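Local coordinates for guanine nucleotide exchange factor p115rhogef (Homo sapiens, PDB 1IAP), which probably activates Rho GTPases by nucleotide exchange and, through its N-terminal RGS-like domain, probably binds heterotrimeric G protein alpha subunits, at residues Arg150-Ala153 with Glu154-Met158; Pro75-Ala78 with Phe79-Arg83. All blocks are in the same frame, centred on the assembly; numbering follows the deposited sequence.

Interaction 1 of 2, residues Arg150-Ala153 with Glu154-Met158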
loop_
_atom_site.group_PDB
_atom_site.type_symbol
_atom_site.label_atom_id
_atom_site.label_comp_id
_atom_site.label_asym_id
_atom_site.label_seq_id
_atom_site.Cartn_x
_atom_site.Cartn_y
_atom_site.Cartn_z
ATOM N N ARG A 150 -5.281 7.532 -13.215
ATOM C CA ARG A 150 -3.903 7.071 -13.374
ATOM C C ARG A 150 -2.962 8.212 -13.754
ATOM O O ARG A 150 -1.807 8.224 -13.348
ATOM C CB ARG A 150 -3.804 5.963 -14.432
ATOM C CG ARG A 150 -4.630 4.737 -14.136
ATOM C CD ARG A 150 -4.337 3.634 -15.141
ATOM N NE ARG A 150 -5.315 2.555 -15.053
ATOM C CZ ARG A 150 -6.326 2.394 -15.902
ATOM N NH1 ARG A 150 -6.487 3.241 -16.911
ATOM N NH2 ARG A 150 -7.186 1.397 -15.733
ATOM N N HIS A 151 -3.455 9.164 -14.541
ATOM C CA HIS A 151 -2.640 10.303 -14.959
ATOM C C HIS A 151 -2.251 11.143 -13.750
ATOM O O HIS A 151 -1.083 11.500 -13.576
ATOM C CB HIS A 151 -3.403 11.171 -15.970
ATOM C CG HIS A 151 -2.596 12.302 -16.530
ATOM N ND1 HIS A 151 -2.748 13.606 -16.111
ATOM C CD2 HIS A 151 -1.632 12.324 -17.482
ATOM C CE1 HIS A 151 -1.914 14.382 -16.778
ATOM N NE2 HIS A 151 -1.224 13.630 -17.616
ATOM N N VAL A 152 -3.244 11.456 -12.922
ATOM C CA VAL A 152 -3.038 12.252 -11.716
ATOM C C VAL A 152 -2.107 11.529 -10.747
ATOM O O VAL A 152 -1.175 12.125 -10.203
ATOM C CB VAL A 152 -4.397 12.546 -11.024
ATOM C CG1 VAL A 152 -4.193 13.134 -9.617
ATOM C CG2 VAL A 152 -5.211 13.499 -11.886
ATOM N N ALA A 153 -2.368 10.245 -10.528
ATOM C CA ALA A 153 -1.552 9.441 -9.628
ATOM C C ALA A 153 -0.090 9.438 -10.056
ATOM O O ALA A 153 0.803 9.494 -9.220
ATOM C CB ALA A 153 -2.086 8.013 -9.560
ATOM N N GLU A 154 0.156 9.382 -11.362
ATOM C CA GLU A 154 1.524 9.390 -11.872
ATOM C C GLU A 154 2.258 10.659 -11.447
ATOM O O GLU A 154 3.398 10.607 -10.975
ATOM C CB GLU A 154 1.529 9.251 -13.396
ATOM C CG GLU A 154 1.157 7.854 -13.861
ATOM C CD GLU A 154 0.917 7.739 -15.357
ATOM O OE1 GLU A 154 1.150 8.722 -16.097
ATOM O OE2 GLU A 154 0.490 6.645 -15.790
ATOM N N ARG A 155 1.583 11.794 -11.567
ATOM C CA ARG A 155 2.182 13.055 -11.175
ATOM C C ARG A 155 2.442 13.083 -9.671
ATOM O O ARG A 155 3.474 13.595 -9.228
ATOM C CB ARG A 155 1.290 14.235 -11.577
ATOM C CG ARG A 155 1.856 15.574 -11.133
ATOM C CD ARG A 155 1.099 16.748 -11.721
ATOM N NE ARG A 155 1.498 18.004 -11.093
ATOM C CZ ARG A 155 0.764 18.659 -10.199
ATOM N NH1 ARG A 155 -0.413 18.177 -9.824
ATOM N NH2 ARG A 155 1.208 19.797 -9.679
ATOM N N LEU A 156 1.510 12.538 -8.890
ATOM C CA LEU A 156 1.670 12.523 -7.440
ATOM C C LEU A 156 2.818 11.599 -7.052
ATOM O O LEU A 156 3.572 11.907 -6.142
ATOM C CB LEU A 156 0.384 12.091 -6.736
ATOM C CG LEU A 156 -0.936 12.784 -7.099
ATOM C CD1 LEU A 156 -1.931 12.596 -5.966
ATOM C CD2 LEU A 156 -0.728 14.255 -7.384
ATOM N N LEU A 157 2.964 10.483 -7.768
ATOM C CA LEU A 157 4.051 9.540 -7.490
ATOM C C LEU A 157 5.403 10.187 -7.795
ATOM O O LEU A 157 6.362 10.048 -7.032
ATOM C CB LEU A 157 3.885 8.263 -8.327
ATOM C CG LEU A 157 4.922 7.147 -8.094
ATOM C CD1 LEU A 157 5.041 6.839 -6.612
ATOM C CD2 LEU A 157 4.516 5.898 -8.865
ATOM N N MET A 158 5.471 10.897 -8.917
ATOM C CA MET A 158 6.701 11.568 -9.314
ATOM C C MET A 158 7.090 12.573 -8.239
ATOM O O MET A 158 8.258 12.668 -7.852
ATOM C CB MET A 158 6.508 12.273 -10.658
ATOM C CG MET A 158 7.727 13.054 -11.133
ATOM S SD MET A 158 7.458 13.846 -12.730
ATOM C CE MET A 158 7.869 12.488 -13.841
#
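Glu154 lays its side chain back alongside the carbonyl oxygen of Arg150, one helical turn earlier. CG sits beside its own backbone N (chi1 -72°), which puts Glu154 CG 3.0 Å from Arg150 O. The same oxygen accepts Glu154 N at 3.0 Å. The extended chain then carries OE2 to the backbone N of Arg191, while Arg150 NE reaches Leu188 O, so both side chains hold the segment that follows helix 171-187. Were this glutamate an alanine, the Arg191 amide would probably lose its carboxylate partner and the tail would be freer to move. The tight side is apolar: Ala153 and Leu157 are buried, joined by a 2.8 Å bond from Leu157 N to Ala153 O, and pack on Pro15 and Met19 respectively. Val152 and Leu156 run side by side, Val152 CG1 lying 4.1 Å from Leu156 CG, against helix 15-28. The looser side holds exposed His151 and Arg155, whose backbone bond, Arg155 N to His151 O, is weak at 3.4 Å; the Arg155 guanidinium swings away to a salt bridge with Glu130. Such a division marks an amphipathic alpha-helix in an all-helical RGS-like domain.

Interaction 2 of 2, residues Pro75-Ala78 with Phe79-Arg83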
loop_
_atom_site.group_PDB
_atom_site.type_symbol
_atom_site.label_atom_id
_atom_site.label_comp_id
_atom_site.label_asym_id
_atom_site.label_seq_id
_atom_site.Cartn_x
_atom_site.Cartn_y
_atom_site.Cartn_z
ATOM N N PRO A 75 2.486 -13.597 16.511
ATOM C CA PRO A 75 3.419 -14.602 17.038
ATOM C C PRO A 75 3.302 -16.000 16.427
ATOM O O PRO A 75 4.317 -16.644 16.166
ATOM C CB PRO A 75 3.142 -14.581 18.547
ATOM C CG PRO A 75 1.821 -13.893 18.680
ATOM C CD PRO A 75 1.843 -12.862 17.608
ATOM N N ASN A 76 2.076 -16.437 16.147
ATOM C CA ASN A 76 1.840 -17.747 15.543
ATOM C C ASN A 76 2.453 -17.829 14.143
ATOM O O ASN A 76 3.081 -18.830 13.789
ATOM C CB ASN A 76 0.338 -18.045 15.461
ATOM C CG ASN A 76 -0.333 -18.047 16.820
ATOM O OD1 ASN A 76 -1.199 -17.215 17.099
ATOM N ND2 ASN A 76 0.065 -18.981 17.676
ATOM N N VAL A 77 2.260 -16.777 13.352
ATOM C CA VAL A 77 2.795 -16.721 11.995
ATOM C C VAL A 77 4.318 -16.714 11.997
ATOM O O VAL A 77 4.945 -17.463 11.248
ATOM C CB VAL A 77 2.258 -15.488 11.237
ATOM C CG1 VAL A 77 3.023 -15.275 9.935
ATOM C CG2 VAL A 77 0.782 -15.678 10.940
ATOM N N ALA A 78 4.906 -15.873 12.848
ATOM C CA ALA A 78 6.359 -15.763 12.962
ATOM C C ALA A 78 6.974 -17.097 13.385
ATOM O O ALA A 78 8.028 -17.493 12.886
ATOM C CB ALA A 78 6.728 -14.675 13.965
ATOM N N PHE A 79 6.296 -17.783 14.300
ATOM C CA PHE A 79 6.732 -19.085 14.807
ATOM C C PHE A 79 6.732 -20.115 13.675
ATOM O O PHE A 79 7.708 -20.845 13.486
ATOM C CB PHE A 79 5.793 -19.516 15.948
ATOM C CG PHE A 79 6.027 -20.916 16.454
ATOM C CD1 PHE A 79 6.858 -21.148 17.546
ATOM C CD2 PHE A 79 5.394 -22.004 15.849
ATOM C CE1 PHE A 79 7.057 -22.445 18.032
ATOM C CE2 PHE A 79 5.588 -23.304 16.326
ATOM C CZ PHE A 79 6.421 -23.522 17.418
ATOM N N GLU A 80 5.642 -20.147 12.912
ATOM C CA GLU A 80 5.501 -21.082 11.798
ATOM C C GLU A 80 6.451 -20.774 10.646
ATOM O O GLU A 80 6.991 -21.690 10.027
ATOM C CB GLU A 80 4.059 -21.100 11.293
ATOM C CG GLU A 80 3.063 -21.668 12.293
ATOM C CD GLU A 80 1.645 -21.681 11.759
ATOM O OE1 GLU A 80 1.280 -22.645 11.051
ATOM O OE2 GLU A 80 0.893 -20.724 12.046
ATOM N N LEU A 81 6.652 -19.489 10.358
ATOM C CA LEU A 81 7.556 -19.082 9.287
ATOM C C LEU A 81 8.981 -19.540 9.570
ATOM O O LEU A 81 9.666 -20.053 8.680
ATOM C CB LEU A 81 7.526 -17.564 9.093
ATOM C CG LEU A 81 6.313 -17.037 8.325
ATOM C CD1 LEU A 81 6.302 -15.519 8.336
ATOM C CD2 LEU A 81 6.349 -17.570 6.895
ATOM N N ASP A 82 9.411 -19.381 10.818
ATOM C CA ASP A 82 10.756 -19.779 11.217
ATOM C C ASP A 82 10.947 -21.295 11.218
ATOM O O ASP A 82 12.059 -21.787 11.420
ATOM C CB ASP A 82 11.091 -19.208 12.599
ATOM C CG ASP A 82 11.132 -17.687 12.614
ATOM O OD1 ASP A 82 11.165 -17.069 11.528
ATOM O OD2 ASP A 82 11.136 -17.106 13.720
ATOM N N ARG A 83 9.866 -22.029 10.978
ATOM C CA ARG A 83 9.916 -23.488 10.962
ATOM C C ARG A 83 9.442 -24.090 9.643
ATOM O O ARG A 83 9.371 -25.312 9.502
ATOM C CB ARG A 83 9.096 -24.043 12.127
ATOM C CG ARG A 83 9.755 -23.801 13.465
ATOM C CD ARG A 83 8.764 -23.777 14.609
ATOM N NE ARG A 83 9.439 -23.473 15.867
ATOM C CZ ARG A 83 9.972 -22.293 16.170
ATOM N NH1 ARG A 83 9.901 -21.280 15.313
ATOM N NH2 ARG A 83 10.636 -22.144 17.307
#
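Val77 and Leu81 lie alongside each other, pointing the same way, with Val77 CG1 3.7 Å from Leu81 CD1. The backbone joins the same pair through Leu81 N and Val77 O at 2.8 Å. At the next residue, Ala78 O accepts Asp82 N at 3.1 Å. Asp82 keeps CG beside its own backbone N (chi1 -64°), which brings its carboxylate back over that carbonyl; Asp82 OD2 and Ala78 O, both acceptors, approach to 3.2 Å. Bonds from Phe79 N to Pro75 O and from Glu80 N to Asn76 O complete the i to i+4 pattern of a short alpha-helix, 75-81, within the helical RGS-like fold. Phe79 CG is anti to the backbone N (chi1 173°), which turns the ring outward, its edge near Asn76 O. Arg83 folds back over one face of this ring: NE stands 3.3 Å above the plane, toward the rim. The guanidinium is positioned by Arg83 NH1, which donates to a lone pair of Phe79 O at 2.9 Å with a bent N-H...O angle of 139°. Arg83 N bonds to Glu80 O, a carbonyl that also takes Thr84 OG1. On the inner side, Val77 and Leu81 both meet Phe97 of helix 91-103, and Leu81 also reaches Tyr59 and Leu63 of helix 48-63.

In the fold
Both interactions are single-helix contacts, but they sit on opposite sides of the chain's centre, their own centres 38 Å apart and their nearest atoms about 27 Å apart. Interaction 1 lies mid-way along the long helix 142-162 and is partly buried between helices 15-28 and 171-187; interaction 2 spans the short helix 75-81 and the residues after it, a surface contact with one apolar strip facing helices 48-63 and 91-103. Each has a valine and a leucine four residues apart on its inner side. Their polar chemistry differs: the charged side chains of interaction 1 bond to other parts of the chain, whereas Arg83 in interaction 2 turns back upon its own helix.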